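Local coordinates for outer membrane protein Omp121 (Bacteroides thetaiotaomicron, PDB 5FQ8) that probably imports nutrients across the bacterial outer membrane as a calcium-binding beta-barrel of the TonB-dependent receptor family, at residues V175-V188 / F249-N262. Sequence-based numbering, arbitrary orientation.
Sequences VGIEYNGGVQWSTV and FDAGFRYSNSLSFN
Phe253 pushes its ring edge against the indole of Trp185 in an edge-to-face pair, the planes 72° apart and Phe253 CD1 3.5 Å from Trp185 NE1. The phenyl gets there because its CG is anti to the backbone N (chi1 -176°), which also brings Phe253 CE1 to 3.6 Å from Val183 CG1. Further along the same, mostly apolar face, Tyr179 lays its ring obliquely beside Leu259, where Tyr179 CD1 lies 3.5 Å from Leu259 CD1. The hydroxyl Tyr179 OH donates to Asn257 OD1 at 2.9 Å in the carbonyl plane, ring and amide being nearly coplanar. One face of the ring covers the backbone N of Gly181, a residue with no side chain to stand in the way of the hydroxyl. A phenylalanine in place of Tyr179 would probably keep the packing on Leu259 but leave Asn257 OD1 without this donor. Ile177 then runs side by side with Phe261, whose ring also meets Phe388 of the second subunit, another copy of this protein.

The other face is polar. Gln184 stacks its amide on the guanidinium of Arg254, the planes 23° apart, with Gln184 OE1 over one face, 3.5 Å from Arg254 NH2 and too poorly angled to bond. Each group is tied elsewhere: OE1 to Tyr934, NH2 to the carbonyl of Arg56 in the plug domain. Ser258 likewise bonds Asp136. Between the faces, antiparallel backbone bonds such as Gly182 N to Ser256 O (2.9 Å) join 177-188 to 252-262.

With strand 973-983 on the far edge of 177-188, this pair lies where the first and last barrel strands meet. Its two faces suit a transmembrane wall: aromatic and aliphatic groups on the outer surface, and inward a buried polar layer from which Arg254 and Ser258 reach the plug.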
# COMPACT_ATOMS: atom_id res chain seq x y z
N VAL B 175 -21.38 -21.46 45.47
CA VAL B 175 -21.93 -20.75 44.31
C VAL B 175 -21.24 -21.11 43.00
O VAL B 175 -21.86 -20.96 41.94
CB VAL B 175 -21.88 -19.23 44.52
CG1 VAL B 175 -22.61 -18.84 45.77
CG2 VAL B 175 -20.46 -18.76 44.58
N GLY B 176 -20.00 -21.56 43.03
CA GLY B 176 -19.35 -22.03 41.83
C GLY B 176 -18.51 -21.00 41.11
O GLY B 176 -18.44 -21.01 39.88
N ILE B 177 -17.85 -20.13 41.85
CA ILE B 177 -17.01 -19.08 41.30
C ILE B 177 -15.59 -19.34 41.75
O ILE B 177 -15.31 -19.37 42.94
CB ILE B 177 -17.46 -17.68 41.75
CG1 ILE B 177 -18.89 -17.40 41.33
CG2 ILE B 177 -16.53 -16.63 41.20
CD1 ILE B 177 -19.41 -16.10 41.88
N GLU B 178 -14.68 -19.50 40.79
CA GLU B 178 -13.26 -19.63 41.05
C GLU B 178 -12.51 -18.46 40.43
O GLU B 178 -12.64 -18.21 39.24
CB GLU B 178 -12.73 -20.94 40.48
CG GLU B 178 -11.25 -21.13 40.68
CD GLU B 178 -10.76 -22.39 40.04
OE1 GLU B 178 -11.61 -23.22 39.67
OE2 GLU B 178 -9.53 -22.54 39.91
N TYR B 179 -11.74 -17.76 41.24
CA TYR B 179 -10.91 -16.66 40.78
C TYR B 179 -9.44 -17.03 40.90
O TYR B 179 -9.04 -17.64 41.89
CB TYR B 179 -11.18 -15.41 41.58
CG TYR B 179 -10.19 -14.29 41.38
CD1 TYR B 179 -10.12 -13.60 40.19
CD2 TYR B 179 -9.35 -13.90 42.41
CE1 TYR B 179 -9.23 -12.57 40.02
CE2 TYR B 179 -8.46 -12.87 42.25
CZ TYR B 179 -8.41 -12.21 41.05
OH TYR B 179 -7.51 -11.17 40.89
N ASN B 180 -8.65 -16.68 39.89
CA ASN B 180 -7.19 -16.77 39.96
C ASN B 180 -6.62 -15.40 39.63
O ASN B 180 -6.92 -14.85 38.56
CB ASN B 180 -6.64 -17.82 39.01
CG ASN B 180 -6.98 -19.22 39.42
OD1 ASN B 180 -6.26 -19.83 40.20
ND2 ASN B 180 -8.07 -19.74 38.90
N GLY B 181 -5.82 -14.85 40.52
CA GLY B 181 -5.22 -13.56 40.31
C GLY B 181 -3.72 -13.66 40.44
O GLY B 181 -3.22 -14.17 41.43
N GLY B 182 -2.98 -13.20 39.43
CA GLY B 182 -1.57 -13.45 39.37
C GLY B 182 -0.78 -12.19 39.09
O GLY B 182 -1.29 -11.20 38.60
N VAL B 183 0.50 -12.27 39.42
CA VAL B 183 1.45 -11.18 39.26
C VAL B 183 2.81 -11.82 39.08
O VAL B 183 3.16 -12.74 39.82
CB VAL B 183 1.43 -10.24 40.47
CG1 VAL B 183 2.72 -9.50 40.57
CG2 VAL B 183 0.30 -9.26 40.37
N GLN B 184 3.58 -11.39 38.09
CA GLN B 184 4.87 -12.04 37.92
C GLN B 184 5.84 -11.12 37.21
O GLN B 184 5.46 -10.30 36.39
CB GLN B 184 4.76 -13.37 37.16
CG GLN B 184 4.74 -13.23 35.69
CD GLN B 184 5.11 -14.50 34.98
OE1 GLN B 184 4.67 -15.58 35.35
NE2 GLN B 184 5.93 -14.38 33.95
N TRP B 185 7.11 -11.27 37.56
CA TRP B 185 8.19 -10.48 37.01
C TRP B 185 9.06 -11.33 36.11
O TRP B 185 9.20 -12.54 36.31
CB TRP B 185 9.04 -9.89 38.12
CG TRP B 185 8.35 -8.93 38.93
CD1 TRP B 185 8.42 -7.59 38.83
CD2 TRP B 185 7.45 -9.20 39.98
NE1 TRP B 185 7.62 -7.00 39.76
CE2 TRP B 185 7.01 -7.98 40.49
CE3 TRP B 185 6.97 -10.37 40.55
CZ2 TRP B 185 6.13 -7.89 41.53
CZ3 TRP B 185 6.09 -10.28 41.59
CH2 TRP B 185 5.68 -9.05 42.07
N SER B 186 9.68 -10.69 35.12
CA SER B 186 10.68 -11.35 34.29
C SER B 186 11.95 -10.51 34.29
O SER B 186 11.88 -9.29 34.12
CB SER B 186 10.16 -11.56 32.88
OG SER B 186 9.46 -10.44 32.40
N THR B 187 13.09 -11.16 34.53
CA THR B 187 14.39 -10.55 34.38
C THR B 187 15.27 -11.39 33.45
O THR B 187 15.02 -12.57 33.21
CB THR B 187 15.10 -10.38 35.70
OG1 THR B 187 15.37 -11.68 36.23
CG2 THR B 187 14.26 -9.60 36.65
N VAL B 188 16.33 -10.76 32.95
CA VAL B 188 17.13 -11.35 31.89
C VAL B 188 17.97 -12.50 32.43
O VAL B 188 18.61 -12.38 33.48
CB VAL B 188 17.99 -10.27 31.22
CG1 VAL B 188 18.88 -9.61 32.24
CG2 VAL B 188 18.78 -10.86 30.10
N PHE B 249 18.36 -3.48 30.83
CA PHE B 249 17.06 -4.09 30.95
C PHE B 249 16.35 -3.64 32.22
O PHE B 249 16.96 -3.16 33.18
CB PHE B 249 17.20 -5.60 30.89
CG PHE B 249 17.79 -6.09 29.60
CD1 PHE B 249 19.16 -6.14 29.43
CD2 PHE B 249 16.98 -6.49 28.56
CE1 PHE B 249 19.70 -6.58 28.25
CE2 PHE B 249 17.52 -6.93 27.38
CZ PHE B 249 18.88 -6.98 27.22
N ASP B 250 15.04 -3.75 32.19
CA ASP B 250 14.19 -3.47 33.31
C ASP B 250 13.77 -4.79 33.93
O ASP B 250 14.33 -5.85 33.62
CB ASP B 250 12.95 -2.69 32.87
CG ASP B 250 13.23 -1.26 32.51
OD1 ASP B 250 14.29 -0.73 32.88
OD2 ASP B 250 12.34 -0.67 31.86
N ALA B 251 12.75 -4.75 34.76
CA ALA B 251 12.06 -5.97 35.15
C ALA B 251 10.75 -6.01 34.39
O ALA B 251 9.97 -5.06 34.44
CB ALA B 251 11.83 -5.99 36.65
N GLY B 252 10.54 -7.08 33.65
CA GLY B 252 9.23 -7.28 33.07
C GLY B 252 8.20 -7.41 34.17
O GLY B 252 8.48 -7.91 35.26
N PHE B 253 7.00 -6.92 33.90
CA PHE B 253 5.89 -7.10 34.82
C PHE B 253 4.70 -7.64 34.05
O PHE B 253 4.49 -7.29 32.89
CB PHE B 253 5.53 -5.81 35.51
CG PHE B 253 4.45 -5.97 36.54
CD1 PHE B 253 4.74 -6.42 37.81
CD2 PHE B 253 3.13 -5.67 36.24
CE1 PHE B 253 3.75 -6.57 38.76
CE2 PHE B 253 2.14 -5.80 37.18
CZ PHE B 253 2.45 -6.26 38.44
N ARG B 254 3.94 -8.52 34.70
CA ARG B 254 2.77 -9.14 34.09
C ARG B 254 1.73 -9.33 35.18
O ARG B 254 2.04 -9.84 36.26
CB ARG B 254 3.12 -10.47 33.43
CG ARG B 254 1.96 -11.17 32.75
CD ARG B 254 2.22 -12.64 32.46
NE ARG B 254 1.81 -13.53 33.55
CZ ARG B 254 1.69 -14.85 33.42
NH1 ARG B 254 1.93 -15.42 32.26
NH2 ARG B 254 1.33 -15.60 34.45
N TYR B 255 0.49 -8.91 34.91
CA TYR B 255 -0.62 -9.10 35.83
C TYR B 255 -1.74 -9.84 35.14
O TYR B 255 -2.08 -9.53 34.01
CB TYR B 255 -1.12 -7.79 36.40
CG TYR B 255 -1.66 -6.79 35.41
CD1 TYR B 255 -2.99 -6.81 35.03
CD2 TYR B 255 -0.85 -5.80 34.90
CE1 TYR B 255 -3.49 -5.89 34.15
CE2 TYR B 255 -1.34 -4.87 34.01
CZ TYR B 255 -2.67 -4.93 33.64
OH TYR B 255 -3.18 -4.01 32.76
N SER B 256 -2.29 -10.85 35.81
CA SER B 256 -3.32 -11.70 35.23
C SER B 256 -4.52 -11.75 36.14
O SER B 256 -4.39 -11.70 37.36
CB SER B 256 -2.83 -13.11 34.98
OG SER B 256 -3.95 -13.93 34.71
N ASN B 257 -5.71 -11.88 35.54
CA ASN B 257 -6.97 -12.01 36.26
C ASN B 257 -7.79 -13.06 35.54
O ASN B 257 -8.03 -12.94 34.34
CB ASN B 257 -7.73 -10.68 36.31
CG ASN B 257 -7.10 -9.66 37.22
OD1 ASN B 257 -7.21 -9.74 38.42
ND2 ASN B 257 -6.43 -8.69 36.64
N SER B 258 -8.22 -14.09 36.26
CA SER B 258 -9.04 -15.15 35.68
C SER B 258 -10.23 -15.45 36.57
O SER B 258 -10.06 -15.60 37.78
CB SER B 258 -8.22 -16.40 35.46
OG SER B 258 -9.05 -17.46 35.05
N LEU B 259 -11.41 -15.57 35.97
CA LEU B 259 -12.65 -15.86 36.67
C LEU B 259 -13.36 -17.03 36.00
O LEU B 259 -13.18 -17.27 34.82
CB LEU B 259 -13.55 -14.63 36.67
CG LEU B 259 -14.34 -14.23 37.90
CD1 LEU B 259 -13.40 -13.79 38.96
CD2 LEU B 259 -15.25 -13.10 37.53
N SER B 260 -14.18 -17.75 36.76
CA SER B 260 -15.00 -18.78 36.15
C SER B 260 -16.28 -18.98 36.95
O SER B 260 -16.30 -18.76 38.15
CB SER B 260 -14.23 -20.09 36.01
OG SER B 260 -14.28 -20.82 37.21
N PHE B 261 -17.35 -19.39 36.26
CA PHE B 261 -18.67 -19.58 36.84
C PHE B 261 -19.23 -20.92 36.41
O PHE B 261 -19.20 -21.26 35.23
CB PHE B 261 -19.65 -18.48 36.42
CG PHE B 261 -19.28 -17.10 36.89
CD1 PHE B 261 -18.40 -16.33 36.17
CD2 PHE B 261 -19.85 -16.57 38.03
CE1 PHE B 261 -18.06 -15.07 36.58
CE2 PHE B 261 -19.52 -15.30 38.45
CZ PHE B 261 -18.62 -14.54 37.72
N ASN B 262 -19.77 -21.67 37.36
CA ASN B 262 -19.96 -23.10 37.23
C ASN B 262 -21.24 -23.53 37.94
O ASN B 262 -21.68 -22.88 38.89
CB ASN B 262 -18.73 -23.82 37.80
CG ASN B 262 -18.83 -25.32 37.77
OD1 ASN B 262 -19.79 -25.90 37.29
ND2 ASN B 262 -17.81 -25.97 38.30